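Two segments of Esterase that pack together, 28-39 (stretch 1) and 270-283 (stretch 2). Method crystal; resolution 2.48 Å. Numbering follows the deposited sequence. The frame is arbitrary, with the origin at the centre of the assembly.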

ATOM      1  N   SER A  28      -0.693  15.404   8.745  1.00 33.93           N
ATOM      2  CA  SER A  28       0.210  14.623   7.857  1.00 32.90           C
ATOM      3  C   SER A  28       1.596  14.563   8.481  1.00 30.92           C
ATOM      4  O   SER A  28       1.927  15.444   9.300  1.00 34.40           O
ATOM      5  CB  SER A  28       0.270  15.164   6.446  1.00 32.18           C
ATOM      6  OG  SER A  28       1.080  16.325   6.385  1.00 33.03           O
ATOM      7  N   VAL A  29       2.324  13.508   8.140  1.00 29.55           N
ATOM      8  CA  VAL A  29       3.797  13.409   8.289  1.00 29.12           C
ATOM      9  C   VAL A  29       4.379  13.196   6.893  1.00 29.27           C
ATOM     10  O   VAL A  29       3.973  12.225   6.255  1.00 32.22           O
ATOM     11  CB  VAL A  29       4.159  12.267   9.241  1.00 29.19           C
ATOM     12  CG1 VAL A  29       5.667  12.123   9.373  1.00 31.60           C
ATOM     13  CG2 VAL A  29       3.502  12.467  10.591  1.00 29.85           C
ATOM     14  N   VAL A  30       5.244  14.097   6.435  1.00 29.85           N
ATOM     15  CA  VAL A  30       5.897  14.060   5.093  1.00 30.91           C
ATOM     16  C   VAL A  30       7.422  14.011   5.271  1.00 29.13           C
ATOM     17  O   VAL A  30       7.967  14.914   5.916  1.00 28.44           O
ATOM     18  CB  VAL A  30       5.490  15.272   4.240  1.00 31.43           C
ATOM     19  CG1 VAL A  30       6.303  15.335   2.962  1.00 30.74           C
ATOM     20  CG2 VAL A  30       4.001  15.290   3.931  1.00 31.86           C
ATOM     21  N   LEU A  31       8.070  12.999   4.698  1.00 29.17           N
ATOM     22  CA  LEU A  31       9.541  12.774   4.740  1.00 30.37           C
ATOM     23  C   LEU A  31      10.101  12.769   3.302  1.00 33.29           C
ATOM     24  O   LEU A  31       9.483  12.150   2.389  1.00 33.57           O
ATOM     25  CB  LEU A  31       9.825  11.439   5.429  1.00 31.06           C
ATOM     26  CG  LEU A  31       9.264  11.249   6.842  1.00 33.68           C
ATOM     27  CD1 LEU A  31       9.749   9.931   7.448  1.00 36.67           C
ATOM     28  CD2 LEU A  31       9.629  12.392   7.771  1.00 33.68           C
ATOM     29  N   ILE A  32      11.223  13.449   3.073  1.00 31.63           N
ATOM     30  CA  ILE A  32      11.929  13.440   1.760  1.00 30.54           C
ATOM     31  C   ILE A  32      13.411  13.154   2.005  1.00 31.00           C
ATOM     32  O   ILE A  32      14.018  13.839   2.863  1.00 30.97           O
ATOM     33  CB  ILE A  32      11.725  14.755   0.992  1.00 30.01           C
ATOM     34  CG1 ILE A  32      10.243  15.063   0.799  1.00 29.95           C
ATOM     35  CG2 ILE A  32      12.483  14.718  -0.327  1.00 30.98           C
ATOM     36  CD1 ILE A  32       9.948  16.536   0.744  1.00 31.83           C
ATOM     37  N   ALA A  33      13.945  12.169   1.278  1.00 30.50           N
ATOM     38  CA  ALA A  33      15.374  11.805   1.238  1.00 30.24           C
ATOM     39  C   ALA A  33      15.910  12.112  -0.159  1.00 29.29           C
ATOM     40  O   ALA A  33      15.141  11.971  -1.136  1.00 27.20           O
ATOM     41  CB  ALA A  33      15.536  10.344   1.579  1.00 31.60           C
ATOM     42  N   ARG A  34      17.157  12.572  -0.244  1.00 30.49           N
ATOM     43  CA  ARG A  34      17.942  12.532  -1.503  1.00 31.63           C
ATOM     44  C   ARG A  34      19.229  11.759  -1.236  1.00 30.26           C
ATOM     45  O   ARG A  34      19.897  12.026  -0.203  1.00 27.29           O
ATOM     46  CB  ARG A  34      18.216  13.929  -2.057  1.00 33.59           C
ATOM     47  CG  ARG A  34      18.793  13.894  -3.465  1.00 35.41           C
ATOM     48  CD  ARG A  34      19.254  15.256  -3.912  1.00 34.96           C
ATOM     49  NE  ARG A  34      18.088  16.118  -4.036  1.00 39.63           N
ATOM     50  CZ  ARG A  34      17.821  17.186  -3.277  1.00 41.84           C
ATOM     51  NH1 ARG A  34      18.644  17.573  -2.309  1.00 44.14           N
ATOM     52  NH2 ARG A  34      16.716  17.875  -3.499  1.00 38.59           N
ATOM     53  N   HIS A  35      19.536  10.793  -2.105  1.00 30.03           N
ATOM     54  CA  HIS A  35      20.677   9.865  -1.905  1.00 30.91           C
ATOM     55  C   HIS A  35      20.671   9.316  -0.467  1.00 30.68           C
ATOM     56  O   HIS A  35      21.769   9.105   0.078  1.00 30.85           O
ATOM     57  CB  HIS A  35      21.989  10.583  -2.238  1.00 31.57           C
ATOM     58  CG  HIS A  35      22.207  10.721  -3.698  1.00 35.57           C
ATOM     59  ND1 HIS A  35      22.484   9.602  -4.516  1.00 37.45           N
ATOM     60  CD2 HIS A  35      22.199  11.817  -4.492  1.00 35.60           C
ATOM     61  CE1 HIS A  35      22.645  10.017  -5.753  1.00 36.80           C
ATOM     62  NE2 HIS A  35      22.477  11.382  -5.762  1.00 38.06           N
ATOM     63  N   GLY A  36      19.490   9.083   0.127  1.00 30.99           N
ATOM     64  CA  GLY A  36      19.341   8.342   1.397  1.00 28.65           C
ATOM     65  C   GLY A  36      19.348   9.237   2.609  1.00 28.15           C
ATOM     66  O   GLY A  36      19.206   8.723   3.687  1.00 30.29           O
ATOM     67  N   ARG A  37      19.561  10.532   2.448  1.00 31.72           N
ATOM     68  CA  ARG A  37      19.667  11.478   3.584  1.00 33.76           C
ATOM     69  C   ARG A  37      18.332  12.206   3.665  1.00 33.28           C
ATOM     70  O   ARG A  37      17.846  12.687   2.617  1.00 31.74           O
ATOM     71  CB  ARG A  37      20.839  12.449   3.383  1.00 34.88           C
ATOM     72  CG  ARG A  37      20.893  13.603   4.378  1.00 34.57           C
ATOM     73  CD  ARG A  37      22.232  14.343   4.318  1.00 37.42           C
ATOM     74  NE  ARG A  37      22.140  15.465   3.408  1.00 37.95           N
ATOM     75  CZ  ARG A  37      21.510  16.597   3.686  1.00 39.99           C
ATOM     76  NH1 ARG A  37      20.946  16.770   4.865  1.00 43.91           N
ATOM     77  NH2 ARG A  37      21.440  17.561   2.793  1.00 37.76           N
ATOM     78  N   VAL A  38      17.760  12.270   4.859  1.00 31.51           N
ATOM     79  CA  VAL A  38      16.485  12.992   5.101  1.00 31.15           C
ATOM     80  C   VAL A  38      16.779  14.487   4.897  1.00 30.59           C
ATOM     81  O   VAL A  38      17.444  15.076   5.737  1.00 34.69           O
ATOM     82  CB  VAL A  38      15.941  12.630   6.501  1.00 32.70           C
ATOM     83  CG1 VAL A  38      14.840  13.567   6.985  1.00 36.83           C
ATOM     84  CG2 VAL A  38      15.473  11.188   6.577  1.00 29.03           C
ATOM     85  N   ILE A  39      16.349  15.071   3.782  1.00 30.52           N
ATOM     86  CA  ILE A  39      16.489  16.532   3.510  1.00 30.74           C
ATOM     87  C   ILE A  39      15.261  17.291   4.042  1.00 32.31           C
ATOM     88  O   ILE A  39      15.373  18.498   4.227  1.00 35.88           O
ATOM     89  CB  ILE A  39      16.730  16.804   2.011  1.00 31.12           C
ATOM     90  CG1 ILE A  39      15.527  16.404   1.153  1.00 31.45           C
ATOM     91  CG2 ILE A  39      17.996  16.117   1.522  1.00 32.71           C
ATOM     92  CD1 ILE A  39      15.510  17.016  -0.226  1.00 29.72           C
ATOM     93  N   ASP A 270       4.792   3.866  11.150  1.00 29.27           N
ATOM     94  CA  ASP A 270       5.158   5.302  11.098  1.00 28.63           C
ATOM     95  C   ASP A 270       5.829   5.592   9.762  1.00 26.80           C
ATOM     96  O   ASP A 270       6.197   4.657   9.065  1.00 28.56           O
ATOM     97  CB  ASP A 270       5.974   5.722  12.323  1.00 29.50           C
ATOM     98  CG  ASP A 270       7.336   5.083  12.425  1.00 31.42           C
ATOM     99  OD1 ASP A 270       7.752   4.477  11.422  1.00 32.45           O
ATOM    100  OD2 ASP A 270       7.968   5.207  13.514  1.00 34.80           O
ATOM    101  N   ALA A 271       5.937   6.869   9.432  1.00 27.76           N
ATOM    102  CA  ALA A 271       6.491   7.383   8.165  1.00 28.54           C
ATOM    103  C   ALA A 271       7.958   6.944   8.014  1.00 29.35           C
ATOM    104  O   ALA A 271       8.316   6.493   6.916  1.00 29.34           O
ATOM    105  CB  ALA A 271       6.310   8.883   8.134  1.00 28.14           C
ATOM    106  N   ASP A 272       8.770   7.018   9.072  1.00 30.65           N
ATOM    107  CA  ASP A 272      10.225   6.706   8.996  1.00 29.98           C
ATOM    108  C   ASP A 272      10.437   5.241   8.639  1.00 28.76           C
ATOM    109  O   ASP A 272      11.452   4.961   7.963  1.00 32.56           O
ATOM    110  CB  ASP A 272      10.983   7.037  10.283  1.00 30.74           C
ATOM    111  CG  ASP A 272      11.232   8.527  10.363  1.00 33.25           C
ATOM    112  OD1 ASP A 272      12.141   8.969   9.684  1.00 33.02           O
ATOM    113  OD2 ASP A 272      10.436   9.243  11.013  1.00 38.96           O
ATOM    114  N   ASP A 273       9.567   4.341   9.105  1.00 28.03           N
ATOM    115  CA  ASP A 273       9.664   2.902   8.752  1.00 27.74           C
ATOM    116  C   ASP A 273       9.350   2.804   7.256  1.00 25.88           C
ATOM    117  O   ASP A 273      10.086   2.146   6.557  1.00 26.09           O
ATOM    118  CB  ASP A 273       8.814   2.001   9.658  1.00 31.59           C
ATOM    119  CG  ASP A 273       9.374   1.689  11.051  1.00 31.84           C
ATOM    120  OD1 ASP A 273      10.581   1.907  11.307  1.00 31.77           O
ATOM    121  OD2 ASP A 273       8.588   1.212  11.880  1.00 34.16           O
ATOM    122  N   VAL A 274       8.375   3.545   6.750  1.00 26.26           N
ATOM    123  CA  VAL A 274       8.006   3.495   5.304  1.00 25.81           C
ATOM    124  C   VAL A 274       9.169   4.038   4.465  1.00 27.48           C
ATOM    125  O   VAL A 274       9.403   3.509   3.361  1.00 26.94           O
ATOM    126  CB  VAL A 274       6.694   4.260   5.046  1.00 25.19           C
ATOM    127  CG1 VAL A 274       6.348   4.367   3.563  1.00 24.77           C
ATOM    128  CG2 VAL A 274       5.542   3.640   5.824  1.00 25.21           C
ATOM    129  N   LEU A 275       9.875   5.055   4.955  1.00 28.83           N
ATOM    130  CA  LEU A 275      10.986   5.678   4.200  1.00 29.75           C
ATOM    131  C   LEU A 275      12.133   4.675   4.090  1.00 29.80           C
ATOM    132  O   LEU A 275      12.759   4.635   3.018  1.00 27.60           O
ATOM    133  CB  LEU A 275      11.448   6.961   4.890  1.00 33.37           C
ATOM    134  CG  LEU A 275      12.604   7.665   4.179  1.00 35.29           C
ATOM    135  CD1 LEU A 275      12.281   7.912   2.713  1.00 35.64           C
ATOM    136  CD2 LEU A 275      12.934   8.977   4.855  1.00 37.01           C
ATOM    137  N   GLN A 276      12.397   3.908   5.159  1.00 31.72           N
ATOM    138  CA  GLN A 276      13.391   2.800   5.170  1.00 31.75           C
ATOM    139  C   GLN A 276      13.003   1.834   4.056  1.00 31.90           C
ATOM    140  O   GLN A 276      13.877   1.459   3.259  1.00 33.46           O
ATOM    141  CB  GLN A 276      13.400   2.027   6.493  1.00 38.09           C
ATOM    142  CG  GLN A 276      14.237   2.651   7.603  1.00 42.04           C
ATOM    143  CD  GLN A 276      15.614   2.967   7.067  1.00 47.03           C
ATOM    144  OE1 GLN A 276      16.360   2.083   6.615  1.00 44.60           O
ATOM    145  NE2 GLN A 276      15.928   4.252   7.048  1.00 45.39           N
ATOM    146  N   LEU A 277      11.726   1.450   4.012  1.00 28.00           N
ATOM    147  CA  LEU A 277      11.203   0.510   2.991  1.00 27.64           C
ATOM    148  C   LEU A 277      11.443   1.076   1.575  1.00 28.17           C
ATOM    149  O   LEU A 277      11.909   0.330   0.695  1.00 27.73           O
ATOM    150  CB  LEU A 277       9.713   0.285   3.256  1.00 26.72           C
ATOM    151  CG  LEU A 277       8.946  -0.339   2.096  1.00 26.42           C
ATOM    152  CD1 LEU A 277       9.491  -1.742   1.825  1.00 27.37           C
ATOM    153  CD2 LEU A 277       7.446  -0.366   2.375  1.00 26.17           C
ATOM    154  N   VAL A 278      11.094   2.337   1.333  1.00 26.82           N
ATOM    155  CA  VAL A 278      11.147   2.927  -0.032  1.00 27.21           C
ATOM    156  C   VAL A 278      12.617   3.093  -0.468  1.00 28.23           C
ATOM    157  O   VAL A 278      12.919   2.757  -1.647  1.00 30.85           O
ATOM    158  CB  VAL A 278      10.349   4.237  -0.102  1.00 26.78           C
ATOM    159  CG1 VAL A 278      10.490   4.914  -1.453  1.00 27.05           C
ATOM    160  CG2 VAL A 278       8.877   4.014   0.227  1.00 27.56           C
ATOM    161  N   GLU A 279      13.509   3.564   0.410  1.00 27.11           N
ATOM    162  CA  GLU A 279      14.967   3.658   0.119  1.00 26.57           C
ATOM    163  C   GLU A 279      15.490   2.269  -0.276  1.00 25.89           C
ATOM    164  O   GLU A 279      16.137   2.155  -1.336  1.00 25.61           O
ATOM    165  CB  GLU A 279      15.740   4.224   1.312  1.00 27.98           C
ATOM    166  CG  GLU A 279      15.892   5.728   1.247  1.00 29.42           C
ATOM    167  CD  GLU A 279      16.703   6.174   0.048  1.00 29.61           C
ATOM    168  OE1 GLU A 279      17.931   5.866   0.040  1.00 30.59           O
ATOM    169  OE2 GLU A 279      16.098   6.776  -0.887  1.00 28.19           O
ATOM    170  N   THR A 280      15.156   1.239   0.497  1.00 25.40           N
ATOM    171  CA  THR A 280      15.528  -0.177   0.231  1.00 26.64           C
ATOM    172  C   THR A 280      15.072  -0.614  -1.172  1.00 29.19           C
ATOM    173  O   THR A 280      15.866  -1.233  -1.901  1.00 29.64           O
ATOM    174  CB  THR A 280      14.938  -1.086   1.309  1.00 27.09           C
ATOM    175  OG1 THR A 280      15.397  -0.604   2.573  1.00 25.88           O
ATOM    176  CG2 THR A 280      15.341  -2.531   1.127  1.00 28.71           C
ATOM    177  N   LEU A 281      13.839  -0.295  -1.542  1.00 29.24           N
ATOM    178  CA  LEU A 281      13.285  -0.607  -2.876  1.00 29.94           C
ATOM    179  C   LEU A 281      14.040   0.190  -3.936  1.00 30.08           C
ATOM    180  O   LEU A 281      14.176  -0.329  -5.038  1.00 36.05           O
ATOM    181  CB  LEU A 281      11.782  -0.285  -2.891  1.00 30.20           C
ATOM    182  CG  LEU A 281      10.902  -1.158  -1.990  1.00 28.77           C
ATOM    183  CD1 LEU A 281       9.442  -1.004  -2.368  1.00 28.92           C
ATOM    184  CD2 LEU A 281      11.292  -2.637  -2.043  1.00 27.86           C
ATOM    185  N   ARG A 282      14.497   1.399  -3.635  1.00 28.74           N
ATOM    186  CA  ARG A 282      15.130   2.276  -4.656  1.00 30.52           C
ATOM    187  C   ARG A 282      16.520   1.746  -5.068  1.00 31.15           C
ATOM    188  O   ARG A 282      16.849   1.889  -6.257  1.00 34.86           O
ATOM    189  CB  ARG A 282      15.246   3.716  -4.143  1.00 31.34           C
ATOM    190  CG  ARG A 282      15.913   4.659  -5.132  1.00 31.67           C
ATOM    191  CD  ARG A 282      15.909   6.106  -4.674  1.00 33.09           C
ATOM    192  NE  ARG A 282      16.861   6.311  -3.593  1.00 33.53           N
ATOM    193  CZ  ARG A 282      18.175   6.454  -3.728  1.00 31.20           C
ATOM    194  NH1 ARG A 282      18.751   6.421  -4.926  1.00 29.42           N
ATOM    195  NH2 ARG A 282      18.904   6.615  -2.635  1.00 31.91           N
ATOM    196  N   THR A 283      17.332   1.208  -4.143  1.00 28.60           N
ATOM    197  CA  THR A 283      18.784   0.928  -4.358  1.00 28.68           C
ATOM    198  C   THR A 283      19.190  -0.501  -3.956  1.00 29.28           C
ATOM    199  O   THR A 283      20.281  -0.920  -4.355  1.00 31.99           O
ATOM    200  CB  THR A 283      19.661   1.902  -3.555  1.00 27.88           C
ATOM    201  OG1 THR A 283      19.490   1.556  -2.179  1.00 28.03           O
ATOM    202  CG2 THR A 283      19.330   3.364  -3.773  1.00 26.48           C
TER
HETATM  203  O   HOH W   1      16.782   9.159  -1.360  1.00 35.35           O

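Strand 28-34 lies against helix 271-283, the two running in broadly the same direction: their axes cross at -32° and approach to 8.9 Å. Asp-270 caps the start of the helix, its OD1 accepting from Asp-273 N at 2.9 Å. At the far end of the strand a type I' turn from Arg-34 to Arg-37 reverses the chain, closed by Arg-37 N to Arg-34 O (3.1 Å) and Arg-34 N to Arg-37 O (2.9 Å).

No direct hydrogen bond joins the stretches, so packing does most of the work, burying 433 Å² in all. The alternation of a strand sends Val-29, Leu-31 and Ala-33 toward the helix, while Val-30 and Ile-32 point away. On the helix, Ala-271, Leu-275, Glu-279 and Arg-282 point toward the first stretch, at intervals of three or four residues. At Ala-271 the backbones are close, its CA 6.6 Å from Val-29 CA, and a methyl group suits so narrow a gap: its CB lies 3.5 Å from Val-29 CG1 and 3.7 Å from Leu-31 CD1. Leu-275 fills the middle, with CD2 4.0 Å from Leu-31 CB and 3.8 Å from Val-38 CG2, and CD1 4.2 Å from Ala-33 CB. Val-29, Leu-31, Ala-33, Ala-271 and Leu-275 are buried, where apolar side chains are at home; Val-38, at the margin, is partly exposed.

Toward the turn the contact becomes polar. Arg-282 and Glu-279, three residues apart, a little under one helical turn, form a two-pronged salt bridge, NE to OE2 at 2.8 Å and NH2 to OE1 at 2.9 Å, which compensates the charge of the buried carboxylate, lying beside the turn. Glu-279 OE1 comes within 3.2 Å of Gly-36 CA. Glycine fits here because its positive phi of 92° is easily adopted and because a CB would sit tightly against OE1. Water 1 links the stretches, accepting from Gly-36 N at 3.1 Å and donating to Glu-279 OE2 at 2.5 Å.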